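PDB 3E1K: Galactose/lactose metabolism regulatory protein GAL80 from Kluyveromyces lactis, which negatively regulates the lactose and galactose metabolic genes, apparently by blocking the transcriptional activator LAC9 when no inducing sugar is present. Local coordinates for residues K229-I234 with F441-E446; L304-D309 with L318-Y323. All coordinates share one frame; numbering follows the deposited sequence.

Overall arrangement
Both contacts belong to the large mixed beta sheet of the C-terminal part of the chain, near its two ends: interaction 1 lays the end of helix 427-446 against strand 227-235, while interaction 2 is the hairpin of strands 303-308 and 319-323. Their centres are 28 Å apart and their nearest atoms about 19 Å, so they do not touch but are linked through the sheet. The hairpin lies within the part of the chain that separates the two segments of interaction 1. Each contact also meets the second subunit. The bound peptide, from the acidic activation domain of Gal4p, reaches interaction 2, where V319 packs on one of its aromatic side chains and D309 on its backbone.

Interaction 1 of 2, residues K229-I234 with F441-E446; sequences KINAMI and FRSDKE
I234 and D444 bury the largest areas where the end of a helix leans on a strand. D444 turns its CG anti to its own backbone N (chi1 150°), which puts CG 3.4 Å from N of I234. OD2 of D444 is 3.5 Å from that N and 3.7 Å from CB of I234. The isoleucine and aspartate side chains cross at about a right angle. Branched and apolar, I234 also sends CD1 to CE2 of F441, at 3.8 Å. An alanine in place of D444 would probably leave the backbone N of I234 without its acidic neighbour and end the long, weak ion pair of OD1 with K229 of the second subunit. The hydrogen bond of the contact comes from S443, next to D444 in the helix: its small hydroxyl OG accepts from N of A232 (2.9 Å, 147° at the hydrogen) and also bonds to O of K448. A232, with only a methyl group, suits the close approach of the axes, 6.1 Å at 70°, and its CB also touches V440 of the same helix. Beyond the contact, strand 227-235 pairs with strand 262-269 on one side and with the short strand 450-451 on the other, which follows the helix in the chain.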
loop_
_atom_site.group_PDB
_atom_site.type_symbol
_atom_site.label_atom_id
_atom_site.label_comp_id
_atom_site.label_asym_id
_atom_site.label_seq_id
_atom_site.Cartn_x
_atom_site.Cartn_y
_atom_site.Cartn_z
ATOM N N LYS A 229 3.715 -3.973 -16.055
ATOM C CA LYS A 229 4.999 -3.454 -15.578
ATOM C C LYS A 229 4.945 -3.432 -14.048
ATOM O O LYS A 229 3.869 -3.553 -13.456
ATOM C CB LYS A 229 5.346 -2.080 -16.147
ATOM C CG LYS A 229 4.418 -1.041 -15.624
ATOM C CD LYS A 229 4.680 0.286 -16.239
ATOM C CE LYS A 229 4.289 1.406 -15.241
ATOM N NZ LYS A 229 4.645 2.814 -15.482
ATOM N N ILE A 230 6.141 -3.309 -13.368
ATOM C CA ILE A 230 6.066 -3.349 -11.914
ATOM C C ILE A 230 7.279 -2.675 -11.279
ATOM O O ILE A 230 8.335 -2.449 -11.853
ATOM C CB ILE A 230 5.950 -4.803 -11.418
ATOM C CG1 ILE A 230 7.180 -5.610 -11.840
ATOM C CG2 ILE A 230 4.677 -5.446 -11.948
ATOM C CD1 ILE A 230 7.251 -6.985 -11.214
ATOM N N ASN A 231 7.147 -2.316 -9.944
ATOM C CA ASN A 231 8.345 -1.857 -9.244
ATOM C C ASN A 231 8.515 -2.503 -7.859
ATOM O O ASN A 231 7.544 -2.764 -7.144
ATOM C CB ASN A 231 8.374 -0.355 -9.113
ATOM C CG ASN A 231 9.487 0.130 -8.229
ATOM O OD1 ASN A 231 10.537 0.506 -8.740
ATOM N ND2 ASN A 231 9.241 0.168 -6.930
ATOM N N ALA A 232 9.747 -2.756 -7.470
ATOM C CA ALA A 232 9.973 -3.364 -6.186
ATOM C C ALA A 232 11.220 -2.848 -5.456
ATOM O O ALA A 232 12.196 -2.404 -6.072
ATOM C CB ALA A 232 9.887 -4.901 -6.369
ATOM N N MET A 233 11.085 -2.804 -4.134
ATOM C CA MET A 233 12.093 -2.309 -3.226
ATOM C C MET A 233 12.247 -3.248 -2.022
ATOM O O MET A 233 11.277 -3.566 -1.331
ATOM C CB MET A 233 11.627 -0.923 -2.776
ATOM C CG MET A 233 11.724 0.122 -3.834
ATOM S SD MET A 233 11.284 1.682 -3.080
ATOM C CE MET A 233 11.445 2.706 -4.631
ATOM N N ILE A 234 13.465 -3.700 -1.728
ATOM C CA ILE A 234 13.576 -4.639 -0.601
ATOM C C ILE A 234 14.428 -4.244 0.593
ATOM O O ILE A 234 15.630 -3.981 0.467
ATOM C CB ILE A 234 13.905 -6.066 -0.978
ATOM C CG1 ILE A 234 12.857 -6.595 -1.975
ATOM C CG2 ILE A 234 13.981 -6.922 0.263
ATOM C CD1 ILE A 234 13.519 -7.297 -3.189
ATOM N N PHE A 441 12.998 -8.904 -7.879
ATOM C CA PHE A 441 14.363 -8.849 -7.447
ATOM C C PHE A 441 15.220 -7.934 -8.258
ATOM O O PHE A 441 15.859 -7.024 -7.725
ATOM C CB PHE A 441 14.966 -10.227 -7.308
ATOM C CG PHE A 441 14.662 -10.823 -5.989
ATOM C CD1 PHE A 441 13.730 -11.847 -5.866
ATOM C CD2 PHE A 441 15.225 -10.232 -4.858
ATOM C CE1 PHE A 441 13.441 -12.330 -4.648
ATOM C CE2 PHE A 441 14.966 -10.753 -3.640
ATOM C CZ PHE A 441 14.113 -11.816 -3.558
ATOM N N ARG A 442 15.223 -8.181 -9.570
ATOM C CA ARG A 442 15.999 -7.350 -10.476
ATOM C C ARG A 442 15.564 -5.888 -10.339
ATOM O O ARG A 442 16.366 -4.954 -10.309
ATOM C CB ARG A 442 15.881 -7.831 -11.923
ATOM C CG ARG A 442 17.224 -8.118 -12.592
ATOM C CD ARG A 442 17.006 -8.350 -14.093
ATOM N NE ARG A 442 15.591 -8.366 -14.449
ATOM C CZ ARG A 442 15.003 -9.399 -15.067
ATOM N NH1 ARG A 442 15.736 -10.451 -15.422
ATOM N NH2 ARG A 442 13.697 -9.337 -15.369
ATOM N N SER A 443 14.273 -5.697 -10.209
ATOM C CA SER A 443 13.748 -4.360 -10.093
ATOM C C SER A 443 14.340 -3.623 -8.892
ATOM O O SER A 443 14.860 -2.513 -9.095
ATOM C CB SER A 443 12.236 -4.348 -9.948
ATOM O OG SER A 443 11.988 -3.192 -9.193
ATOM N N ASP A 444 14.226 -4.142 -7.673
ATOM C CA ASP A 444 14.757 -3.400 -6.536
ATOM C C ASP A 444 16.197 -3.099 -6.896
ATOM O O ASP A 444 16.605 -1.921 -6.874
ATOM C CB ASP A 444 14.667 -4.181 -5.210
ATOM C CG ASP A 444 15.791 -3.830 -4.195
ATOM O OD1 ASP A 444 16.149 -2.644 -4.061
ATOM O OD2 ASP A 444 16.302 -4.756 -3.510
ATOM N N LYS A 445 16.938 -4.166 -7.217
ATOM C CA LYS A 445 18.359 -4.028 -7.477
ATOM C C LYS A 445 18.608 -2.907 -8.462
ATOM O O LYS A 445 19.324 -1.942 -8.209
ATOM C CB LYS A 445 19.015 -5.317 -7.964
ATOM C CG LYS A 445 20.519 -5.243 -7.999
ATOM C CD LYS A 445 21.088 -6.596 -8.430
ATOM C CE LYS A 445 22.433 -6.987 -7.734
ATOM N NZ LYS A 445 23.059 -8.352 -8.067
ATOM N N GLU A 446 18.063 -3.115 -9.666
ATOM C CA GLU A 446 18.249 -2.114 -10.697
ATOM C C GLU A 446 17.676 -0.739 -10.376
ATOM O O GLU A 446 18.048 0.223 -11.042
ATOM C CB GLU A 446 17.903 -2.585 -12.097
ATOM C CG GLU A 446 18.698 -3.795 -12.589
ATOM C CD GLU A 446 18.170 -4.083 -14.018
ATOM O OE1 GLU A 446 17.804 -3.111 -14.676
ATOM O OE2 GLU A 446 17.924 -5.240 -14.478
#

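Interaction 2 of 2, residues L304-D309 with L318-Y323; sequences LKIEGD and LVLYFY
A beta hairpin of strands 304-308 and 319-323 makes this contact, with the two chains running antiparallel at 167°. K305 pairs with Y321 through two backbone hydrogen bonds, N of K305 to O of Y321 at 2.6 Å and N of Y321 to O of K305 at 2.8 Å. E307 and V319 form the next hydrogen-bonded pair, less evenly: N of E307 reaches O of V319 at 3.3 Å, whereas the return bond is weak. On one face L304, I306, L320 and F322 supply the apolar bulk that suits a buried layer under a helix. CG of L320 stands anti to the backbone N (chi1 -175°), 3.8 Å from O of K305, and CD1 of L320 is 3.7 Å from CD1 of I306. The other face carries V319 and the partly exposed K305, E307 and Y321, whose polar ends suit it. There OE1 of E307 meets the edge of the Y321 ring near its plane, with carboxylate and ring nearly perpendicular (87°), which may set the oxygen beside the ring's C-H groups; OE1 also has a long, weak ion pair with K291. CG1 of V319 lies over one face of that ring, toward the rim. The apolar face rests on helix 157-167, while K305 and Y321 pack on T290 and L289 of the second subunit. Strand 293-298 flanks the hairpin beside 303-308, and strand 364-370 beside 319-323.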
loop_
_atom_site.group_PDB
_atom_site.type_symbol
_atom_site.label_atom_id
_atom_site.label_comp_id
_atom_site.label_asym_id
_atom_site.label_seq_id
_atom_site.Cartn_x
_atom_site.Cartn_y
_atom_site.Cartn_z
ATOM N N LEU A 304 -14.682 -5.477 -2.530
ATOM C CA LEU A 304 -14.433 -6.833 -2.051
ATOM C C LEU A 304 -13.182 -6.862 -1.134
ATOM O O LEU A 304 -12.090 -6.579 -1.602
ATOM C CB LEU A 304 -14.089 -7.615 -3.316
ATOM C CG LEU A 304 -14.833 -8.872 -3.737
ATOM C CD1 LEU A 304 -13.890 -9.804 -4.541
ATOM C CD2 LEU A 304 -15.398 -9.516 -2.475
ATOM N N LYS A 305 -13.306 -7.229 0.122
ATOM C CA LYS A 305 -12.126 -7.266 0.965
ATOM C C LYS A 305 -11.991 -8.666 1.594
ATOM O O LYS A 305 -12.949 -9.260 2.074
ATOM C CB LYS A 305 -12.208 -6.176 2.031
ATOM C CG LYS A 305 -10.897 -5.586 2.486
ATOM C CD LYS A 305 -11.226 -4.319 3.255
ATOM C CE LYS A 305 -10.535 -4.262 4.633
ATOM N NZ LYS A 305 -11.582 -4.494 5.707
ATOM N N ILE A 306 -10.758 -9.170 1.558
ATOM C CA ILE A 306 -10.392 -10.438 2.181
ATOM C C ILE A 306 -9.366 -10.179 3.281
ATOM O O ILE A 306 -8.391 -9.414 3.085
ATOM C CB ILE A 306 -9.654 -11.308 1.233
ATOM C CG1 ILE A 306 -10.273 -11.112 -0.150
ATOM C CG2 ILE A 306 -9.380 -12.596 1.920
ATOM C CD1 ILE A 306 -9.792 -12.128 -1.267
ATOM N N GLU A 307 -9.611 -10.759 4.451
ATOM C CA GLU A 307 -8.788 -10.438 5.611
ATOM C C GLU A 307 -8.393 -11.624 6.482
ATOM O O GLU A 307 -9.303 -12.404 6.780
ATOM C CB GLU A 307 -9.617 -9.502 6.502
ATOM C CG GLU A 307 -9.811 -8.076 5.985
ATOM C CD GLU A 307 -10.594 -7.199 6.918
ATOM O OE1 GLU A 307 -11.348 -7.842 7.628
ATOM O OE2 GLU A 307 -10.480 -5.932 7.015
ATOM N N GLY A 308 -7.118 -11.783 6.838
ATOM C CA GLY A 308 -6.644 -12.908 7.639
ATOM C C GLY A 308 -5.745 -12.278 8.672
ATOM O O GLY A 308 -5.400 -11.100 8.539
ATOM N N ASP A 309 -5.442 -13.011 9.746
ATOM C CA ASP A 309 -4.620 -12.486 10.817
ATOM C C ASP A 309 -3.275 -13.179 10.554
ATOM O O ASP A 309 -2.211 -12.789 11.031
ATOM C CB ASP A 309 -5.217 -12.911 12.173
ATOM C CG ASP A 309 -6.712 -12.639 12.269
ATOM O OD1 ASP A 309 -7.219 -11.747 11.573
ATOM O OD2 ASP A 309 -7.373 -13.385 13.005
ATOM N N LEU A 318 -9.793 -17.559 5.826
ATOM C CA LEU A 318 -10.023 -16.126 5.919
ATOM C C LEU A 318 -11.528 -15.824 5.958
ATOM O O LEU A 318 -12.382 -16.709 6.140
ATOM C CB LEU A 318 -9.363 -15.376 4.782
ATOM C CG LEU A 318 -8.331 -16.296 4.154
ATOM C CD1 LEU A 318 -8.545 -16.403 2.610
ATOM C CD2 LEU A 318 -6.856 -16.071 4.528
ATOM N N VAL A 319 -11.811 -14.557 5.677
ATOM C CA VAL A 319 -13.179 -14.091 5.631
ATOM C C VAL A 319 -13.330 -13.115 4.508
ATOM O O VAL A 319 -12.502 -12.267 4.260
ATOM C CB VAL A 319 -13.383 -13.287 6.848
ATOM C CG1 VAL A 319 -14.704 -12.568 6.744
ATOM C CG2 VAL A 319 -13.444 -14.247 7.978
ATOM N N LEU A 320 -14.457 -13.204 3.841
ATOM C CA LEU A 320 -14.642 -12.323 2.729
ATOM C C LEU A 320 -15.859 -11.441 2.756
ATOM O O LEU A 320 -16.993 -11.889 2.730
ATOM C CB LEU A 320 -14.706 -13.100 1.441
ATOM C CG LEU A 320 -14.770 -12.113 0.288
ATOM C CD1 LEU A 320 -13.370 -12.169 -0.305
ATOM C CD2 LEU A 320 -15.649 -12.997 -0.626
ATOM N N TYR A 321 -15.553 -10.157 2.680
ATOM C CA TYR A 321 -16.611 -9.196 2.710
ATOM C C TYR A 321 -16.648 -8.677 1.322
ATOM O O TYR A 321 -15.648 -8.286 0.719
ATOM C CB TYR A 321 -16.226 -7.992 3.568
ATOM C CG TYR A 321 -15.874 -8.378 4.995
ATOM C CD1 TYR A 321 -14.539 -8.494 5.422
ATOM C CD2 TYR A 321 -16.886 -8.584 5.933
ATOM C CE1 TYR A 321 -14.231 -8.773 6.730
ATOM C CE2 TYR A 321 -16.593 -8.873 7.248
ATOM C CZ TYR A 321 -15.269 -8.986 7.633
ATOM O OH TYR A 321 -14.945 -9.332 8.920
ATOM N N PHE A 322 -17.867 -8.612 0.843
ATOM C CA PHE A 322 -17.958 -7.989 -0.435
ATOM C C PHE A 322 -19.137 -7.042 -0.334
ATOM O O PHE A 322 -20.047 -7.227 0.438
ATOM C CB PHE A 322 -18.208 -9.082 -1.437
ATOM C CG PHE A 322 -19.229 -8.722 -2.471
ATOM C CD1 PHE A 322 -18.897 -8.270 -3.749
ATOM C CD2 PHE A 322 -20.569 -8.851 -2.157
ATOM C CE1 PHE A 322 -19.854 -7.957 -4.700
ATOM C CE2 PHE A 322 -21.534 -8.504 -3.085
ATOM C CZ PHE A 322 -21.189 -8.071 -4.356
ATOM N N TYR A 323 -19.219 -6.115 -1.264
ATOM C CA TYR A 323 -20.376 -5.260 -1.333
ATOM C C TYR A 323 -20.575 -4.739 -2.759
ATOM O O TYR A 323 -19.673 -4.201 -3.374
ATOM C CB TYR A 323 -20.160 -4.099 -0.403
ATOM C CG TYR A 323 -21.108 -3.011 -0.806
ATOM C CD1 TYR A 323 -22.455 -3.058 -0.430
ATOM C CD2 TYR A 323 -20.660 -1.948 -1.583
ATOM C CE1 TYR A 323 -23.328 -2.063 -0.811
ATOM C CE2 TYR A 323 -21.528 -0.951 -1.963
ATOM C CZ TYR A 323 -22.866 -1.001 -1.571
ATOM O OH TYR A 323 -23.758 -0.025 -1.954
#